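Local coordinates for protein putative glycoside hydrolase (Parabacteroides distasonis ATCC 8503, PDB 3GYC) that probably hydrolyses glycosidic bonds in carbohydrates, as a putative glycoside hydrolase with a sugar-binding, cellulase-like TIM barrel, at residues A[61-65]-A[123-127]; A[113-117]-A[166-170]; A[232-238]-A[303-309]; A[331-335]-A[366-370]. All coordinates share one frame. Residue numbers count along the deposited sequence, not the author numbering.

Overall arrangement
All four contacts belong to one (beta/alpha)8 barrel. Interactions 1, 2 and 3 join loops and short helices that follow the C-terminal ends of strands, where TIM-barrel enzymes place their active sites; interaction 4 joins two helices of the outer ring. Interactions 1 and 2, with centres 10 Å apart, share the loop after strand 109-113 and touch through His61 NE2 and Arg117 O at 2.9 Å, probably a hydrogen bond. Interaction 2 reaches interaction 3 (centres 19 Å apart) where Trp115 CZ2 comes within 4.0 Å of Glu305 OE2. Interaction 3 is backed by interaction 4, 14 Å away between centres, with Trp307 CH2 3.6 Å from Ala334 CB. Interactions 1 and 4 lie about 37 Å apart between centres.

Interaction 1 of 4, residues A[61-65]-A[123-127]; sequences HLIAE and VCLKL
Two short helical turns meet beside the C-terminal end of the TIM barrel: residues 61-65 lie on the helix after strand 53-57, and residues 123-126 form a 3-10 turn in the loop after strand 109-113, held by Lys126 N to Val123 O at 3.2 Å. The backbones come closest at His61 and Cys124, with CA atoms 5.7 Å apart. His61 adopts chi1 p (63°), chi2 -59°, which brings CD2 to 3.7 Å from Cys124 CB and 4.0 Å from Val123 CG2, while its NE2 hydrogen-bonds Arg117 O. His61 CB also lies 4.0 Å from Leu127 CD1. Leu62, in the m,t rotamer, leans across to set CD2 3.5 Å from Val123 CG2; the beta-branched valine (chi1 m) fits compactly between Leu62 and Glu65, whose OE2 is 3.8 Å from Val123 CB. Trp71 of strand 71-73 packs on all three. Glu65 (chi1 m) bends at chi2 -94°, turning its carboxylate toward Lys126, which, extended after its m chi1, carries NZ to 3.0 Å from Glu65 OE2, with OE1 a weak partner at 3.5 Å. The chemistry is thus layered: a largely buried, mostly apolar patch edged by an exposed salt bridge, where both charges can remain solvated.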
loop_
_atom_site.group_PDB
_atom_site.type_symbol
_atom_site.label_atom_id
_atom_site.label_comp_id
_atom_site.label_asym_id
_atom_site.label_seq_id
_atom_site.Cartn_x
_atom_site.Cartn_y
_atom_site.Cartn_z
ATOM N N HIS A 61 -0.958 16.374 -3.698
ATOM C CA HIS A 61 -0.204 17.606 -3.505
ATOM C C HIS A 61 0.184 18.305 -4.818
ATOM O O HIS A 61 0.115 19.545 -4.918
ATOM C CB HIS A 61 1.014 17.348 -2.591
ATOM C CG HIS A 61 2.019 16.388 -3.136
ATOM N ND1 HIS A 61 1.712 15.077 -3.462
ATOM C CD2 HIS A 61 3.353 16.519 -3.324
ATOM C CE1 HIS A 61 2.811 14.476 -3.877
ATOM N NE2 HIS A 61 3.819 15.319 -3.795
ATOM N N LEU A 62 0.566 17.536 -5.820
ATOM C CA LEU A 62 0.924 18.060 -7.120
ATOM C C LEU A 62 -0.330 18.473 -7.886
ATOM O O LEU A 62 -0.373 19.561 -8.490
ATOM C CB LEU A 62 1.756 17.047 -7.910
ATOM C CG LEU A 62 3.083 16.603 -7.266
ATOM C CD1 LEU A 62 3.890 15.748 -8.238
ATOM C CD2 LEU A 62 3.902 17.819 -6.745
ATOM N N ILE A 63 -1.376 17.634 -7.851
ATOM C CA ILE A 63 -2.604 17.970 -8.555
ATOM C C ILE A 63 -3.231 19.246 -7.976
ATOM O O ILE A 63 -3.745 20.056 -8.742
ATOM C CB ILE A 63 -3.642 16.823 -8.537
ATOM C CG1 ILE A 63 -3.169 15.684 -9.447
ATOM C CG2 ILE A 63 -5.029 17.369 -8.954
ATOM C CD1 ILE A 63 -4.071 14.466 -9.506
ATOM N N ALA A 64 -3.130 19.454 -6.657
ATOM C CA ALA A 64 -3.729 20.612 -6.017
ATOM C C ALA A 64 -2.949 21.884 -6.310
ATOM O O ALA A 64 -3.523 22.983 -6.292
ATOM C CB ALA A 64 -3.900 20.394 -4.499
ATOM N N GLU A 65 -1.658 21.759 -6.587
ATOM C CA GLU A 65 -0.839 22.930 -6.910
ATOM C C GLU A 65 -0.990 23.295 -8.371
ATOM O O GLU A 65 -1.316 24.416 -8.682
ATOM C CB GLU A 65 0.638 22.681 -6.624
ATOM C CG GLU A 65 0.989 22.639 -5.162
ATOM C CD GLU A 65 1.467 23.965 -4.596
ATOM O OE1 GLU A 65 1.771 24.905 -5.367
ATOM O OE2 GLU A 65 1.578 24.054 -3.350
ATOM N N VAL A 123 6.641 20.849 -2.680
ATOM C CA VAL A 123 5.334 21.458 -2.404
ATOM C C VAL A 123 4.526 20.789 -1.263
ATOM O O VAL A 123 3.711 21.453 -0.597
ATOM C CB VAL A 123 4.472 21.670 -3.689
ATOM C CG1 VAL A 123 5.220 22.557 -4.686
ATOM C CG2 VAL A 123 4.010 20.371 -4.294
ATOM N N CYS A 124 4.826 19.536 -0.957
ATOM C CA CYS A 124 4.086 18.859 0.105
ATOM C C CYS A 124 4.316 19.434 1.491
ATOM O O CYS A 124 3.484 19.237 2.353
ATOM C CB CYS A 124 4.390 17.362 0.149
ATOM S SG CYS A 124 6.099 17.033 0.578
ATOM N N LEU A 125 5.428 20.140 1.703
ATOM C CA LEU A 125 5.741 20.711 3.013
ATOM C C LEU A 125 4.721 21.795 3.434
ATOM O O LEU A 125 4.615 22.126 4.607
ATOM C CB LEU A 125 7.179 21.264 3.042
ATOM C CG LEU A 125 8.288 20.241 2.753
ATOM C CD1 LEU A 125 9.642 20.910 2.667
ATOM C CD2 LEU A 125 8.291 19.087 3.773
ATOM N N LYS A 126 3.954 22.315 2.477
ATOM C CA LYS A 126 2.935 23.329 2.748
ATOM C C LYS A 126 1.703 22.760 3.463
ATOM O O LYS A 126 0.950 23.489 4.089
ATOM C CB LYS A 126 2.437 23.922 1.444
ATOM C CG LYS A 126 3.489 24.521 0.589
ATOM C CD LYS A 126 2.833 25.240 -0.536
ATOM C CE LYS A 126 3.817 25.623 -1.587
ATOM N NZ LYS A 126 3.111 26.475 -2.559
ATOM N N LEU A 127 1.508 21.456 3.364
ATOM C CA LEU A 127 0.346 20.791 3.945
ATOM C C LEU A 127 0.583 20.550 5.436
ATOM O O LEU A 127 0.569 19.408 5.907
ATOM C CB LEU A 127 0.121 19.472 3.216
ATOM C CG LEU A 127 -0.059 19.579 1.701
ATOM C CD1 LEU A 127 -0.169 18.198 1.098
ATOM C CD2 LEU A 127 -1.294 20.452 1.400
#

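Interaction 2 of 4, residues A[113-117]-A[166-170]; sequences SSWYR and SWAPF. With EDO (1,2-ethanediol), chain F.
Trp115 drives the edge of its five-membered ring against the face of the Trp167 six-membered ring, a T-shaped pair (centroids 4.8 Å apart, planes at 85°); Trp115 CD1 lies 3.6 Å from Trp167 CE3. Both indoles have chi1 m (chi2 -109° and 116° respectively), with CA atoms 5.0 Å apart. Likewise Phe170 (chi1 p) points its edge at the face of Tyr116 (chi1 m), centroids 5.0 Å, planes 73°. Tyr116, with left-handed backbone angles (46°/60°), closes an ST turn in which its N donates to Ser114 OG at 3.0 Å. Ala168 holds the N-cap position before helix 169-172. Flat aromatic rings suit this junction of loops after adjacent barrel strands. A water bonds Tyr116 O (2.5 Å) and, weakly, Trp167 O (3.5 Å). Ethanediol, probably from crystallisation liquor, donates O1 to Trp115 O (2.7 Å) and accepts at O2 from Arg117 NH1 (2.9 Å). The contact is chiefly aromatic, yet the Trp115 carbonyl and the Arg117 guanidinium, also paired with Glu28, let a small diol bridge them.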
loop_
_atom_site.group_PDB
_atom_site.type_symbol
_atom_site.label_atom_id
_atom_site.label_comp_id
_atom_site.label_asym_id
_atom_site.label_seq_id
_atom_site.Cartn_x
_atom_site.Cartn_y
_atom_site.Cartn_z
ATOM N N SER A 113 -3.669 6.425 -2.418
ATOM C CA SER A 113 -2.815 6.737 -1.294
ATOM C C SER A 113 -1.828 7.792 -1.787
ATOM O O SER A 113 -1.929 8.265 -2.927
ATOM C CB SER A 113 -2.067 5.452 -0.855
ATOM O OG SER A 113 -1.377 5.650 0.363
ATOM N N SER A 114 -0.841 8.117 -0.957
ATOM C CA SER A 114 0.293 8.944 -1.411
ATOM C C SER A 114 1.513 8.739 -0.548
ATOM O O SER A 114 1.404 8.501 0.663
ATOM C CB SER A 114 -0.026 10.443 -1.447
ATOM O OG SER A 114 0.972 11.099 -2.238
ATOM N N TRP A 115 2.657 8.798 -1.210
ATOM C CA TRP A 115 3.980 8.804 -0.609
ATOM C C TRP A 115 4.542 10.247 -0.632
ATOM O O TRP A 115 5.684 10.474 -0.249
ATOM C CB TRP A 115 4.911 7.847 -1.353
ATOM C CG TRP A 115 4.633 6.413 -1.135
ATOM C CD1 TRP A 115 5.390 5.528 -0.418
ATOM C CD2 TRP A 115 3.523 5.639 -1.686
ATOM N NE1 TRP A 115 4.822 4.252 -0.521
ATOM C CE2 TRP A 115 3.679 4.310 -1.254
ATOM C CE3 TRP A 115 2.420 5.958 -2.491
ATOM C CZ2 TRP A 115 2.762 3.290 -1.585
ATOM C CZ3 TRP A 115 1.535 4.967 -2.825
ATOM C CH2 TRP A 115 1.698 3.642 -2.350
ATOM N N TYR A 116 3.730 11.211 -1.094
ATOM C CA TYR A 116 4.097 12.630 -1.146
ATOM C C TYR A 116 5.513 12.843 -1.727
ATOM O O TYR A 116 6.426 13.365 -1.056
ATOM C CB TYR A 116 3.925 13.220 0.255
ATOM C CG TYR A 116 2.491 13.158 0.666
ATOM C CD1 TYR A 116 1.597 14.157 0.254
ATOM C CD2 TYR A 116 2.005 12.119 1.450
ATOM C CE1 TYR A 116 0.255 14.106 0.593
ATOM C CE2 TYR A 116 0.657 12.047 1.787
ATOM C CZ TYR A 116 -0.214 13.044 1.354
ATOM O OH TYR A 116 -1.556 13.016 1.670
ATOM N N ARG A 117 5.669 12.393 -2.966
ATOM C CA ARG A 117 6.928 12.439 -3.682
ATOM C C ARG A 117 7.435 13.861 -3.680
ATOM O O ARG A 117 6.667 14.790 -3.893
ATOM C CB ARG A 117 6.763 11.915 -5.098
ATOM C CG ARG A 117 6.451 10.418 -5.136
ATOM C CD ARG A 117 7.720 9.556 -4.933
ATOM N NE ARG A 117 8.539 9.591 -6.151
ATOM C CZ ARG A 117 9.700 10.228 -6.282
ATOM N NH1 ARG A 117 10.255 10.896 -5.267
ATOM N NH2 ARG A 117 10.317 10.201 -7.442
ATOM N N SER A 166 9.504 10.044 6.158
ATOM C CA SER A 166 9.820 9.916 4.733
ATOM C C SER A 166 8.626 10.319 3.890
ATOM O O SER A 166 8.792 10.853 2.797
ATOM C CB SER A 166 10.137 8.467 4.339
ATOM O OG SER A 166 11.272 7.988 5.024
ATOM N N TRP A 167 7.428 10.029 4.383
ATOM C CA TRP A 167 6.215 10.287 3.597
ATOM C C TRP A 167 5.443 11.509 4.097
ATOM O O TRP A 167 4.816 12.209 3.296
ATOM C CB TRP A 167 5.309 9.039 3.589
ATOM C CG TRP A 167 6.115 7.780 3.552
ATOM C CD1 TRP A 167 6.166 6.839 4.509
ATOM C CD2 TRP A 167 7.062 7.386 2.543
ATOM N NE1 TRP A 167 7.049 5.852 4.163
ATOM C CE2 TRP A 167 7.629 6.172 2.965
ATOM C CE3 TRP A 167 7.471 7.934 1.314
ATOM C CZ2 TRP A 167 8.584 5.494 2.212
ATOM C CZ3 TRP A 167 8.434 7.258 0.571
ATOM C CH2 TRP A 167 8.965 6.048 1.022
ATOM N N ALA A 168 5.506 11.773 5.404
ATOM C CA ALA A 168 4.769 12.893 6.018
ATOM C C ALA A 168 5.727 13.856 6.746
ATOM O O ALA A 168 5.666 14.002 7.981
ATOM C CB ALA A 168 3.705 12.363 6.966
ATOM N N PRO A 169 6.630 14.508 5.988
ATOM C CA PRO A 169 7.536 15.493 6.605
ATOM C C PRO A 169 6.807 16.759 7.072
ATOM O O PRO A 169 7.307 17.498 7.947
ATOM C CB PRO A 169 8.505 15.817 5.463
ATOM C CG PRO A 169 7.796 15.492 4.239
ATOM C CD PRO A 169 6.912 14.342 4.553
ATOM N N PHE A 170 5.666 17.034 6.450
ATOM C CA PHE A 170 4.805 18.151 6.829
ATOM C C PHE A 170 4.198 17.940 8.217
ATOM O O PHE A 170 3.726 18.866 8.829
ATOM C CB PHE A 170 3.682 18.357 5.796
ATOM C CG PHE A 170 2.976 17.078 5.367
ATOM C CD1 PHE A 170 1.915 16.572 6.093
ATOM C CD2 PHE A 170 3.388 16.407 4.231
ATOM C CE1 PHE A 170 1.279 15.425 5.709
ATOM C CE2 PHE A 170 2.755 15.269 3.832
ATOM C CZ PHE A 170 1.687 14.771 4.572
HETATM C C1 EDO F . 8.785 10.896 -0.550
HETATM O O1 EDO F . 8.079 10.001 -1.441
HETATM C C2 EDO F . 10.131 11.386 -1.138
HETATM O O2 EDO F . 10.045 11.800 -2.524
HETATM O O HOH W 1 7.274 13.686 1.294
#

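Interaction 3 of 4, residues A[232-238]-A[303-309]; sequences EHHIWMA and TTECWGL
Two extended segments run side by side in parallel, continuing neighbouring strands 231-232 and 301-303 into the loops at the C-terminal end of the TIM barrel. CA pairs mark the register: His233 with Thr303 at 5.3 Å, His234 with Glu305 at 4.9 Å, Trp236 with Trp307 at 4.4 Å. Backbone bonds hold it: Ile235 N to Glu305 O 3.0 Å, Met237 N to Trp307 O 2.9 Å and Ala238 N to Gly308 O 2.9 Å. The Cys306-Trp307 peptide is cis. On one side the broad Trp236 indole (chi1 m, chi2 -83°) lies over the 305-309 backbone, with Glu305 O over one face and Gly308, which has no side chain, presenting N at its edge; Trp236 CZ2 sits 3.3 Å from Glu305 CB. Beside it Glu305 CG fills the hollow over the His234 ring face, 3.7 Å from its centroid. On the other side Ile235 CB meets Trp307 CZ3 at 4.1 Å, and selenomethionine Met237 sets CE 3.7 Å from Leu309 CD1. Glu232 OE2 accepts from Thr304 N (2.9 Å) and OG1 (2.7 Å), its OE1 from His234 NE2 (2.8 Å), whose ND1 bonds Glu161. Glu305, bridged to Arg55, follows the seventh strand, where many TIM-barrel glycosidases carry a catalytic carboxylate; a similar role here is an inference. Behind, Ile235 and Trp307 bed on helix 276-297, Trp307 also on helix 321-337, and Ala238 and Leu309 on helix 240-249.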
loop_
_atom_site.group_PDB
_atom_site.type_symbol
_atom_site.label_atom_id
_atom_site.label_comp_id
_atom_site.label_asym_id
_atom_site.label_seq_id
_atom_site.Cartn_x
_atom_site.Cartn_y
_atom_site.Cartn_z
ATOM N N GLU A 232 -5.461 -0.487 6.640
ATOM C CA GLU A 232 -4.563 -0.951 5.582
ATOM C C GLU A 232 -3.258 -1.161 6.334
ATOM O O GLU A 232 -2.597 -0.201 6.651
ATOM C CB GLU A 232 -4.463 0.065 4.433
ATOM C CG GLU A 232 -4.072 -0.556 3.049
ATOM C CD GLU A 232 -2.579 -0.616 2.735
ATOM O OE1 GLU A 232 -1.940 0.457 2.680
ATOM O OE2 GLU A 232 -2.044 -1.715 2.457
ATOM N N HIS A 233 -2.916 -2.410 6.665
ATOM C CA HIS A 233 -1.776 -2.674 7.505
ATOM C C HIS A 233 -0.725 -3.456 6.744
ATOM O O HIS A 233 -1.030 -4.429 6.062
ATOM C CB HIS A 233 -2.170 -3.392 8.792
ATOM C CG HIS A 233 -1.248 -3.061 9.920
ATOM N ND1 HIS A 233 -1.468 -1.983 10.749
ATOM C CD2 HIS A 233 -0.046 -3.572 10.268
ATOM C CE1 HIS A 233 -0.461 -1.881 11.599
ATOM N NE2 HIS A 233 0.420 -2.829 11.322
ATOM N N HIS A 234 0.519 -2.995 6.837
ATOM C CA HIS A 234 1.614 -3.615 6.107
ATOM C C HIS A 234 2.286 -4.641 7.012
ATOM O O HIS A 234 2.616 -4.330 8.146
ATOM C CB HIS A 234 2.592 -2.550 5.605
ATOM C CG HIS A 234 1.941 -1.492 4.757
ATOM N ND1 HIS A 234 2.589 -0.330 4.386
ATOM C CD2 HIS A 234 0.689 -1.413 4.230
ATOM C CE1 HIS A 234 1.788 0.386 3.610
ATOM N NE2 HIS A 234 0.617 -0.227 3.530
ATOM N N ILE A 235 2.443 -5.867 6.506
ATOM C CA ILE A 235 2.924 -6.999 7.313
ATOM C C ILE A 235 3.949 -7.811 6.565
ATOM O O ILE A 235 3.640 -8.417 5.545
ATOM C CB ILE A 235 1.771 -7.967 7.682
ATOM C CG1 ILE A 235 0.752 -7.281 8.568
ATOM C CG2 ILE A 235 2.272 -9.215 8.456
ATOM C CD1 ILE A 235 -0.514 -8.126 8.833
ATOM N N TRP A 236 5.159 -7.853 7.105
ATOM C CA TRP A 236 6.232 -8.671 6.545
ATOM C C TRP A 236 6.905 -9.534 7.606
ATOM O O TRP A 236 7.190 -9.052 8.691
ATOM C CB TRP A 236 7.316 -7.809 5.980
ATOM C CG TRP A 236 6.944 -6.955 4.792
ATOM C CD1 TRP A 236 6.904 -7.334 3.476
ATOM C CD2 TRP A 236 6.676 -5.584 4.835
ATOM N NE1 TRP A 236 6.611 -6.253 2.692
ATOM C CE2 TRP A 236 6.434 -5.163 3.507
ATOM C CE3 TRP A 236 6.593 -4.649 5.873
ATOM C CZ2 TRP A 236 6.138 -3.830 3.186
ATOM C CZ3 TRP A 236 6.279 -3.311 5.551
ATOM C CH2 TRP A 236 6.061 -2.925 4.229
HETATM N N MSE A 237 7.163 -10.789 7.250
HETATM C CA MSE A 237 7.938 -11.729 8.058
HETATM C C MSE A 237 9.278 -11.139 8.505
HETATM O O MSE A 237 9.735 -11.321 9.665
HETATM C CB MSE A 237 8.242 -12.958 7.196
HETATM C CG MSE A 237 9.177 -14.018 7.856
HETATM SE SE MSE A 237 11.132 -13.652 7.892
HETATM C CE MSE A 237 11.613 -13.685 6.023
ATOM N N ALA A 238 9.927 -10.464 7.565
ATOM C CA ALA A 238 11.227 -9.869 7.798
ATOM C C ALA A 238 11.275 -8.861 8.953
ATOM O O ALA A 238 12.347 -8.663 9.537
ATOM C CB ALA A 238 11.763 -9.242 6.506
ATOM N N THR A 303 -4.372 -5.310 2.955
ATOM C CA THR A 303 -2.917 -5.352 3.055
ATOM C C THR A 303 -2.382 -5.315 1.628
ATOM O O THR A 303 -2.760 -6.156 0.807
ATOM C CB THR A 303 -2.378 -6.593 3.864
ATOM O OG1 THR A 303 -2.713 -6.465 5.259
ATOM C CG2 THR A 303 -0.828 -6.712 3.741
ATOM N N THR A 304 -1.544 -4.308 1.303
ATOM C CA THR A 304 -0.945 -4.181 -0.026
ATOM C C THR A 304 0.580 -4.285 0.019
ATOM O O THR A 304 1.222 -4.350 -1.023
ATOM C CB THR A 304 -1.333 -2.836 -0.710
ATOM O OG1 THR A 304 -0.785 -1.739 0.034
ATOM C CG2 THR A 304 -2.876 -2.707 -0.832
ATOM N N GLU A 305 1.161 -4.348 1.227
ATOM C CA GLU A 305 2.591 -4.463 1.398
ATOM C C GLU A 305 2.840 -5.636 2.360
ATOM O O GLU A 305 2.486 -5.585 3.518
ATOM C CB GLU A 305 3.163 -3.137 1.894
ATOM C CG GLU A 305 2.852 -1.931 0.957
ATOM C CD GLU A 305 3.856 -0.768 1.154
ATOM O OE1 GLU A 305 5.063 -1.055 1.258
ATOM O OE2 GLU A 305 3.465 0.426 1.161
ATOM N N CYS A 306 3.430 -6.692 1.812
ATOM C CA CYS A 306 3.486 -7.983 2.438
ATOM C C CYS A 306 4.231 -8.908 1.475
ATOM O O CYS A 306 4.589 -8.458 0.368
ATOM C CB CYS A 306 2.038 -8.453 2.566
ATOM S SG CYS A 306 1.178 -8.259 0.931
ATOM N N TRP A 307 4.527 -10.162 1.853
ATOM C CA TRP A 307 4.320 -10.736 3.182
ATOM C C TRP A 307 5.641 -11.238 3.758
ATOM O O TRP A 307 5.686 -11.624 4.926
ATOM C CB TRP A 307 3.380 -11.973 3.162
ATOM C CG TRP A 307 1.945 -11.727 2.732
ATOM C CD1 TRP A 307 1.436 -11.937 1.509
ATOM C CD2 TRP A 307 0.869 -11.258 3.545
ATOM N NE1 TRP A 307 0.113 -11.589 1.474
ATOM C CE2 TRP A 307 -0.264 -11.187 2.721
ATOM C CE3 TRP A 307 0.755 -10.883 4.886
ATOM C CZ2 TRP A 307 -1.487 -10.747 3.177
ATOM C CZ3 TRP A 307 -0.459 -10.451 5.343
ATOM C CH2 TRP A 307 -1.566 -10.382 4.486
ATOM N N GLY A 308 6.693 -11.296 2.937
ATOM C CA GLY A 308 7.997 -11.885 3.342
ATOM C C GLY A 308 9.090 -10.876 3.621
ATOM O O GLY A 308 9.325 -10.507 4.766
ATOM N N LEU A 309 9.754 -10.425 2.556
ATOM C CA LEU A 309 10.800 -9.431 2.658
ATOM C C LEU A 309 10.208 -8.100 2.261
ATOM O O LEU A 309 9.326 -8.024 1.389
ATOM C CB LEU A 309 12.017 -9.787 1.775
ATOM C CG LEU A 309 13.173 -10.474 2.506
ATOM C CD1 LEU A 309 12.811 -11.846 3.017
ATOM C CD2 LEU A 309 14.432 -10.547 1.635
#

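Interaction 4 of 4, residues A[331-335]-A[366-370]; sequences TITAA and LTSII
Segments 331-335 and 366-370 are regular alpha-helical turns, held by Ala335 N to Thr331 O and Ile370 N to Leu366 O, each 2.9 Å. They run almost parallel, 9° apart in direction, with axes 9.8 Å apart at closest approach. This is the outer ring of a (beta/alpha)8 barrel: helices 321-337 and 360-371 flank strand 340-343 in the chain and so point the same way. The nearest CA pairs are Thr331 with Leu366 and Ile332 with Ile369, both 7.2 Å, then Ala335 with Ile370 at 5.7 Å, where alanine's small side chain lets the backbones draw together. Ile332 (m,t) takes the space between Leu366 and Ile369: its CG1 is 3.7 Å from Leu366 CD2 and 3.9 Å from Ile369 CD1, so branched chains of modest length fill the gap without polar partners. Ala335 CB lies 4.2 Å from Ile369 CG2. Leu366, Ile369 and Ile370 are all m,t rotamers, common in helices. Inside, Thr331 and Ile370 both pack on Val343 of the strand, tying the helix pair to the barrel wall. Threonine suits its place because it is two-sided: Thr331, at chi1 m, gives its OG1 a hydrogen bond with Cys327 O in its own helix and sets its methyl CG2 3.7 Å from Ile370 CD1.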
loop_
_atom_site.group_PDB
_atom_site.type_symbol
_atom_site.label_atom_id
_atom_site.label_comp_id
_atom_site.label_asym_id
_atom_site.label_seq_id
_atom_site.Cartn_x
_atom_site.Cartn_y
_atom_site.Cartn_z
ATOM N N THR A 331 -0.659 -14.929 2.069
ATOM C CA THR A 331 -1.906 -14.695 1.342
ATOM C C THR A 331 -3.033 -15.621 1.786
ATOM O O THR A 331 -4.100 -15.149 2.163
ATOM C CB THR A 331 -1.720 -14.857 -0.172
ATOM O OG1 THR A 331 -0.688 -13.979 -0.628
ATOM C CG2 THR A 331 -3.004 -14.532 -0.893
ATOM N N ILE A 332 -2.758 -16.930 1.744
ATOM C CA ILE A 332 -3.723 -17.960 2.120
ATOM C C ILE A 332 -4.154 -17.830 3.588
ATOM O O ILE A 332 -5.329 -18.020 3.906
ATOM C CB ILE A 332 -3.158 -19.387 1.789
ATOM C CG1 ILE A 332 -3.095 -19.575 0.253
ATOM C CG2 ILE A 332 -4.017 -20.463 2.401
ATOM C CD1 ILE A 332 -2.313 -20.844 -0.173
ATOM N N THR A 333 -3.220 -17.486 4.471
ATOM C CA THR A 333 -3.509 -17.303 5.906
ATOM C C THR A 333 -4.448 -16.118 6.139
ATOM O O THR A 333 -5.470 -16.229 6.863
ATOM C CB THR A 333 -2.196 -17.089 6.743
ATOM O OG1 THR A 333 -1.279 -18.170 6.516
ATOM C CG2 THR A 333 -2.496 -16.988 8.241
ATOM N N ALA A 334 -4.125 -14.996 5.491
ATOM C CA ALA A 334 -4.955 -13.784 5.610
ATOM C C ALA A 334 -6.362 -14.027 5.038
ATOM O O ALA A 334 -7.371 -13.720 5.682
ATOM C CB ALA A 334 -4.316 -12.625 4.918
ATOM N N ALA A 335 -6.413 -14.594 3.843
ATOM C CA ALA A 335 -7.667 -14.826 3.160
ATOM C C ALA A 335 -8.611 -15.719 3.986
ATOM O O ALA A 335 -9.816 -15.500 4.021
ATOM C CB ALA A 335 -7.423 -15.439 1.781
ATOM N N LEU A 366 -3.605 -18.086 -6.332
ATOM C CA LEU A 366 -3.779 -17.223 -5.158
ATOM C C LEU A 366 -4.897 -16.215 -5.296
ATOM O O LEU A 366 -5.653 -15.985 -4.335
ATOM C CB LEU A 366 -2.470 -16.509 -4.790
ATOM C CG LEU A 366 -1.345 -17.368 -4.222
ATOM C CD1 LEU A 366 -0.029 -16.560 -4.044
ATOM C CD2 LEU A 366 -1.772 -18.057 -2.885
ATOM N N THR A 367 -5.007 -15.593 -6.477
ATOM C CA THR A 367 -6.103 -14.646 -6.685
ATOM C C THR A 367 -7.433 -15.383 -6.679
ATOM O O THR A 367 -8.428 -14.823 -6.199
ATOM C CB THR A 367 -5.929 -13.756 -7.911
ATOM O OG1 THR A 367 -5.858 -14.560 -9.087
ATOM C CG2 THR A 367 -4.660 -12.908 -7.740
ATOM N N SER A 368 -7.467 -16.630 -7.158
ATOM C CA SER A 368 -8.695 -17.425 -7.086
ATOM C C SER A 368 -9.085 -17.609 -5.605
ATOM O O SER A 368 -10.232 -17.435 -5.230
ATOM C CB SER A 368 -8.534 -18.794 -7.753
ATOM O OG SER A 368 -9.789 -19.467 -7.851
ATOM N N ILE A 369 -8.128 -17.962 -4.768
ATOM C CA ILE A 369 -8.410 -18.156 -3.349
ATOM C C ILE A 369 -8.920 -16.869 -2.686
ATOM O O ILE A 369 -9.902 -16.886 -1.917
ATOM C CB ILE A 369 -7.165 -18.669 -2.613
ATOM C CG1 ILE A 369 -6.907 -20.153 -2.948
ATOM C CG2 ILE A 369 -7.324 -18.498 -1.089
ATOM C CD1 ILE A 369 -5.439 -20.585 -2.718
ATOM N N ILE A 370 -8.263 -15.752 -3.000
ATOM C CA ILE A 370 -8.604 -14.467 -2.412
ATOM C C ILE A 370 -10.028 -14.081 -2.781
ATOM O O ILE A 370 -10.841 -13.768 -1.911
ATOM C CB ILE A 370 -7.697 -13.360 -2.906
ATOM C CG1 ILE A 370 -6.299 -13.472 -2.308
ATOM C CG2 ILE A 370 -8.318 -11.978 -2.558
ATOM C CD1 ILE A 370 -5.245 -12.693 -3.140
#